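Local coordinates for uncharacterized conserved protein (Vibrio parahaemolyticus, PDB 3MUQ), which is of unknown function but, as a member of the periplasmic binding protein superfamily, probably binds a small solute between two alpha/beta lobes, at residues P26-E29 / G33-V36; D54-M59 / P209-Q214. All blocks are in the same frame, centred on the assembly; numbering follows the deposited sequence.

Contact 1 of 2, residues P26-E29 / G33-V36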
loop_
_atom_site.group_PDB
_atom_site.type_symbol
_atom_site.label_atom_id
_atom_site.label_comp_id
_atom_site.label_asym_id
_atom_site.label_seq_id
_atom_site.Cartn_x
_atom_site.Cartn_y
_atom_site.Cartn_z
ATOM N N PRO A 26 12.800 -10.390 9.515
ATOM C CA PRO A 26 13.415 -10.181 10.829
ATOM C C PRO A 26 12.518 -9.372 11.758
ATOM O O PRO A 26 12.312 -9.770 12.913
ATOM C CB PRO A 26 14.687 -9.394 10.493
ATOM C CG PRO A 26 15.041 -9.846 9.105
ATOM C CD PRO A 26 13.724 -10.063 8.409
ATOM N N GLN A 27 11.971 -8.260 11.265
ATOM C CA GLN A 27 11.078 -7.460 12.101
ATOM C C GLN A 27 9.793 -8.218 12.429
ATOM O O GLN A 27 9.302 -8.185 13.565
ATOM C CB GLN A 27 10.745 -6.118 11.439
ATOM C CG GLN A 27 10.063 -5.126 12.400
ATOM C CD GLN A 27 10.941 -4.792 13.601
ATOM O OE1 GLN A 27 12.110 -4.437 13.446
ATOM N NE2 GLN A 27 10.387 -4.921 14.804
ATOM N N PHE A 28 9.244 -8.914 11.439
ATOM C CA PHE A 28 8.005 -9.650 11.673
ATOM C C PHE A 28 8.192 -10.724 12.732
ATOM O O PHE A 28 7.317 -10.911 13.575
ATOM C CB PHE A 28 7.428 -10.223 10.371
ATOM C CG PHE A 28 6.241 -11.113 10.573
ATOM C CD1 PHE A 28 5.019 -10.585 10.961
ATOM C CD2 PHE A 28 6.345 -12.486 10.380
ATOM C CE1 PHE A 28 3.907 -11.407 11.151
ATOM C CE2 PHE A 28 5.229 -13.313 10.562
ATOM C CZ PHE A 28 4.014 -12.768 10.959
ATOM N N GLU A 29 9.323 -11.428 12.700
ATOM C CA GLU A 29 9.575 -12.459 13.710
ATOM C C GLU A 29 9.752 -11.822 15.072
ATOM O O GLU A 29 9.225 -12.310 16.070
ATOM C CB GLU A 29 10.812 -13.316 13.393
ATOM C CG GLU A 29 11.024 -14.441 14.425
ATOM C CD GLU A 29 12.328 -15.211 14.246
ATOM O OE1 GLU A 29 12.951 -15.112 13.170
ATOM O OE2 GLU A 29 12.732 -15.918 15.189
ATOM N N GLY A 33 6.803 -13.484 16.899
ATOM C CA GLY A 33 7.267 -14.812 17.241
ATOM C C GLY A 33 7.048 -15.846 16.141
ATOM O O GLY A 33 7.422 -17.007 16.306
ATOM N N TYR A 34 6.440 -15.457 15.022
ATOM C CA TYR A 34 6.260 -16.422 13.940
ATOM C C TYR A 34 7.528 -16.515 13.110
ATOM O O TYR A 34 8.204 -15.507 12.879
ATOM C CB TYR A 34 5.092 -16.047 13.029
ATOM C CG TYR A 34 3.713 -16.257 13.619
ATOM C CD1 TYR A 34 3.190 -17.536 13.819
ATOM C CD2 TYR A 34 2.932 -15.173 13.956
ATOM C CE1 TYR A 34 1.920 -17.706 14.352
ATOM C CE2 TYR A 34 1.684 -15.332 14.482
ATOM C CZ TYR A 34 1.176 -16.587 14.679
ATOM O OH TYR A 34 -0.093 -16.687 15.203
ATOM N N LYS A 35 7.837 -17.723 12.651
ATOM C CA LYS A 35 8.957 -17.929 11.735
ATOM C C LYS A 35 8.458 -18.249 10.331
ATOM O O LYS A 35 7.732 -19.216 10.128
ATOM C CB LYS A 35 9.842 -19.070 12.233
ATOM C CG LYS A 35 10.537 -18.790 13.557
ATOM C CD LYS A 35 11.278 -20.026 14.048
ATOM C CE LYS A 35 12.211 -19.692 15.192
ATOM N NZ LYS A 35 13.235 -18.706 14.744
ATOM N N VAL A 36 8.848 -17.441 9.355
ATOM C CA VAL A 36 8.407 -17.650 7.975
ATOM C C VAL A 36 9.443 -18.424 7.152
ATOM O O VAL A 36 10.580 -17.983 7.022
ATOM C CB VAL A 36 8.082 -16.292 7.291
ATOM C CG1 VAL A 36 7.697 -16.474 5.823
ATOM C CG2 VAL A 36 6.976 -15.576 8.046
HETATM O O HOH W 1 13.948 -17.628 11.681
#
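Phe28 and Glu29 both hold CG anti to the backbone N (chi1 174° and -177°), which carries their side chains forward to the chain that returns from the end of helix 20-32. This is the tight helix-to-strand turn of a beta-alpha-beta crossover: strand 6-12 leads through the helices to strand 35-41, which lies parallel beside it in the sheet of a periplasmic-binding-protein lobe. Gly33, the first residue to leave helical angles, has positive phi (84°), and its N donates to Glu29 O at 2.8 Å, closing the last turn. Thr32 OG1 ties the same turn together, bonding to both Phe28 O and Tyr34 N.

On the inner side, the far end of the Phe28 ring packs against the strand. Its CE2 lies 3.7 Å from Tyr34 CB and 3.8 Å from Val36 CG2, and both groups come to the ring obliquely. Phe219 and Trp222 of helix 213-224 cover the phenylalanine further, Trp222 edge-to-face, so the ring is buried where helix, strand and second helix converge.

On the outer side, Glu29 is extended beyond CG and runs past the Tyr34 carbonyl, with CG 3.4 Å from Tyr34 O. Glu29 CA is also 3.4 Å from Tyr34 O, in a CA-H...O contact. Lys35 starts away from the helix, but its chain bends at the end and returns the ammonium to the carboxylate. Glu29 is modelled in two conformers, and the polar contacts of its carboxylate hold for the one described. In it the salt bridge, Lys35 NZ to Glu29 OE2, spans 2.9 Å and meets the oxygen from above the carboxylate plane. A water donates to Glu29 OE1 at 3.1 Å and weakly accepts from Lys35 NZ.

Contact 2 of 2, residues D54-M59 / P209-Q214; sequences DVDLVM and PTINYQ
Asp56 and Asn212 join the lead-in to strand 57-60 to the N-terminus of helix 213-224, in the alpha/beta lobe of a periplasmic-binding-protein fold, where Asn212 is the helix N-cap and the centre of an inverse gamma turn. One hydrogen bond crosses the contact: Asn212 N donates to Asp56 OD1 at 2.8 Å, nearly straight at 162°, and approaches from well above the carboxylate plane. The other oxygen, Asp56 OD2, forms a salt bridge with Arg8 NH1. The carboxylate is thus gripped at both ends, by a helix start and by a side chain of strand 6-12, and this buried charge would probably be stabilised as the anion.

Asn212 caps the helix. With CG anti to the backbone N (chi1 -174°), it turns its amide away from Asp56; OD1 accepts from Gly215 N, while ND2 donates to His6 O. The carboxylate and amide planes stand 79° apart.

Van der Waals contacts accompany the bond. The CB of Ile211 is directed at 54-59 and lies 3.2 Å from Asp56 OD1, the two side chains running antiparallel alongside each other. Asn212 CB flanks the carboxylate, 3.7 Å from Asp56 OD2. Beyond the aspartate, the methyl Ile211 CG2 rests 3.7 Å from Val55 O.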
loop_
_atom_site.group_PDB
_atom_site.type_symbol
_atom_site.label_atom_id
_atom_site.label_comp_id
_atom_site.label_asym_id
_atom_site.label_seq_id
_atom_site.Cartn_x
_atom_site.Cartn_y
_atom_site.Cartn_z
ATOM N N ASP A 54 0.251 -27.054 0.202
ATOM C CA ASP A 54 1.616 -27.332 0.646
ATOM C C ASP A 54 2.132 -26.199 1.530
ATOM O O ASP A 54 3.035 -26.413 2.336
ATOM C CB ASP A 54 2.590 -27.469 -0.543
ATOM C CG ASP A 54 2.138 -28.476 -1.584
ATOM O OD1 ASP A 54 1.245 -29.299 -1.298
ATOM O OD2 ASP A 54 2.700 -28.450 -2.706
ATOM N N VAL A 55 1.583 -24.992 1.339
ATOM C CA VAL A 55 2.027 -23.800 2.053
ATOM C C VAL A 55 0.811 -23.077 2.649
ATOM O O VAL A 55 -0.335 -23.423 2.344
ATOM C CB VAL A 55 2.780 -22.821 1.122
ATOM C CG1 VAL A 55 4.079 -23.441 0.588
ATOM C CG2 VAL A 55 1.874 -22.363 -0.020
ATOM N N ASP A 56 1.059 -22.055 3.462
ATOM C CA ASP A 56 -0.026 -21.366 4.171
ATOM C C ASP A 56 -0.526 -20.114 3.476
ATOM O O ASP A 56 -1.665 -19.696 3.700
ATOM C CB ASP A 56 0.407 -21.016 5.588
ATOM C CG ASP A 56 0.919 -22.224 6.345
ATOM O OD1 ASP A 56 0.188 -23.233 6.407
ATOM O OD2 ASP A 56 2.044 -22.163 6.878
ATOM N N LEU A 57 0.335 -19.494 2.672
ATOM C CA LEU A 57 -0.070 -18.344 1.874
ATOM C C LEU A 57 0.908 -18.121 0.728
ATOM O O LEU A 57 2.003 -18.693 0.713
ATOM C CB LEU A 57 -0.214 -17.082 2.742
ATOM C CG LEU A 57 1.048 -16.301 3.156
ATOM C CD1 LEU A 57 0.656 -14.979 3.831
ATOM C CD2 LEU A 57 1.957 -17.132 4.074
ATOM N N VAL A 58 0.511 -17.288 -0.232
ATOM C CA VAL A 58 1.337 -17.018 -1.398
ATOM C C VAL A 58 1.525 -15.522 -1.637
ATOM O O VAL A 58 0.675 -14.699 -1.278
ATOM C CB VAL A 58 0.743 -17.635 -2.696
ATOM C CG1 VAL A 58 0.574 -19.154 -2.572
ATOM C CG2 VAL A 58 -0.574 -16.972 -3.022
HETATM N N MSE A 59 2.650 -15.175 -2.248
HETATM C CA MSE A 59 2.918 -13.794 -2.625
HETATM C C MSE A 59 3.430 -13.778 -4.051
HETATM O O MSE A 59 4.520 -14.267 -4.314
HETATM C CB MSE A 59 3.964 -13.188 -1.693
HETATM C CG MSE A 59 4.369 -11.752 -2.051
HETATM SE SE MSE A 59 5.814 -11.090 -0.910
HETATM C CE MSE A 59 4.905 -11.220 0.832
ATOM N N PRO A 209 -8.006 -27.283 6.448
ATOM C CA PRO A 209 -8.132 -27.008 7.884
ATOM C C PRO A 209 -6.825 -27.341 8.594
ATOM O O PRO A 209 -6.662 -27.049 9.781
ATOM C CB PRO A 209 -9.234 -27.979 8.331
ATOM C CG PRO A 209 -9.928 -28.414 7.047
ATOM C CD PRO A 209 -8.842 -28.413 6.020
ATOM N N THR A 210 -5.899 -27.952 7.862
ATOM C CA THR A 210 -4.615 -28.360 8.423
ATOM C C THR A 210 -3.553 -27.263 8.355
ATOM O O THR A 210 -2.602 -27.283 9.136
ATOM C CB THR A 210 -4.057 -29.634 7.732
ATOM O OG1 THR A 210 -4.105 -29.481 6.301
ATOM C CG2 THR A 210 -4.877 -30.839 8.136
ATOM N N ILE A 211 -3.699 -26.317 7.427
ATOM C CA ILE A 211 -2.664 -25.289 7.275
ATOM C C ILE A 211 -2.687 -24.248 8.404
ATOM O O ILE A 211 -3.652 -24.146 9.173
ATOM C CB ILE A 211 -2.631 -24.608 5.856
ATOM C CG1 ILE A 211 -3.973 -23.984 5.504
ATOM C CG2 ILE A 211 -2.166 -25.589 4.772
ATOM C CD1 ILE A 211 -4.137 -22.580 6.018
ATOM N N ASN A 212 -1.607 -23.479 8.490
ATOM C CA ASN A 212 -1.453 -22.514 9.558
ATOM C C ASN A 212 -2.088 -21.178 9.174
ATOM O O ASN A 212 -1.400 -20.217 8.828
ATOM C CB ASN A 212 0.023 -22.351 9.913
ATOM C CG ASN A 212 0.230 -21.461 11.127
ATOM O OD1 ASN A 212 -0.731 -21.048 11.774
ATOM N ND2 ASN A 212 1.495 -21.169 11.444
ATOM N N TYR A 213 -3.412 -21.139 9.246
ATOM C CA TYR A 213 -4.175 -19.970 8.835
ATOM C C TYR A 213 -3.941 -18.805 9.793
ATOM O O TYR A 213 -3.851 -17.647 9.377
ATOM C CB TYR A 213 -5.659 -20.306 8.759
ATOM C CG TYR A 213 -6.524 -19.121 8.394
ATOM C CD1 TYR A 213 -6.649 -18.717 7.078
ATOM C CD2 TYR A 213 -7.216 -18.413 9.364
ATOM C CE1 TYR A 213 -7.433 -17.640 6.735
ATOM C CE2 TYR A 213 -8.011 -17.316 9.025
ATOM C CZ TYR A 213 -8.114 -16.944 7.710
ATOM O OH TYR A 213 -8.899 -15.871 7.347
ATOM N N GLN A 214 -3.823 -19.126 11.077
ATOM C CA GLN A 214 -3.630 -18.110 12.094
ATOM C C GLN A 214 -2.327 -17.368 11.856
ATOM O O GLN A 214 -2.293 -16.142 11.877
ATOM C CB GLN A 214 -3.623 -18.732 13.486
ATOM C CG GLN A 214 -3.337 -17.727 14.586
ATOM C CD GLN A 214 -3.544 -18.302 15.981
ATOM O OE1 GLN A 214 -3.169 -19.443 16.259
ATOM N NE2 GLN A 214 -4.146 -17.506 16.867
#

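How the contacts relate
Contact 1 is a surface contact and contact 2 a buried one; their centres are about 16 Å apart, and both reach the same mixed sheet in one lobe. Contact 1 joins neighbours in sequence, closing a helix-strand turn, whereas contact 2 brings together segments some 150 residues apart. Their charges differ accordingly: the outer salt bridge of 26-29 / 33-36 shares a water, while the buried carboxylate of 54-59 / 209-214 takes a backbone N-H and an arginine. Helix 213-224 links them, covering Phe28 in contact 1 and beginning in contact 2. They touch directly where Tyr34 OH packs 3.5 Å from Gln214 CG.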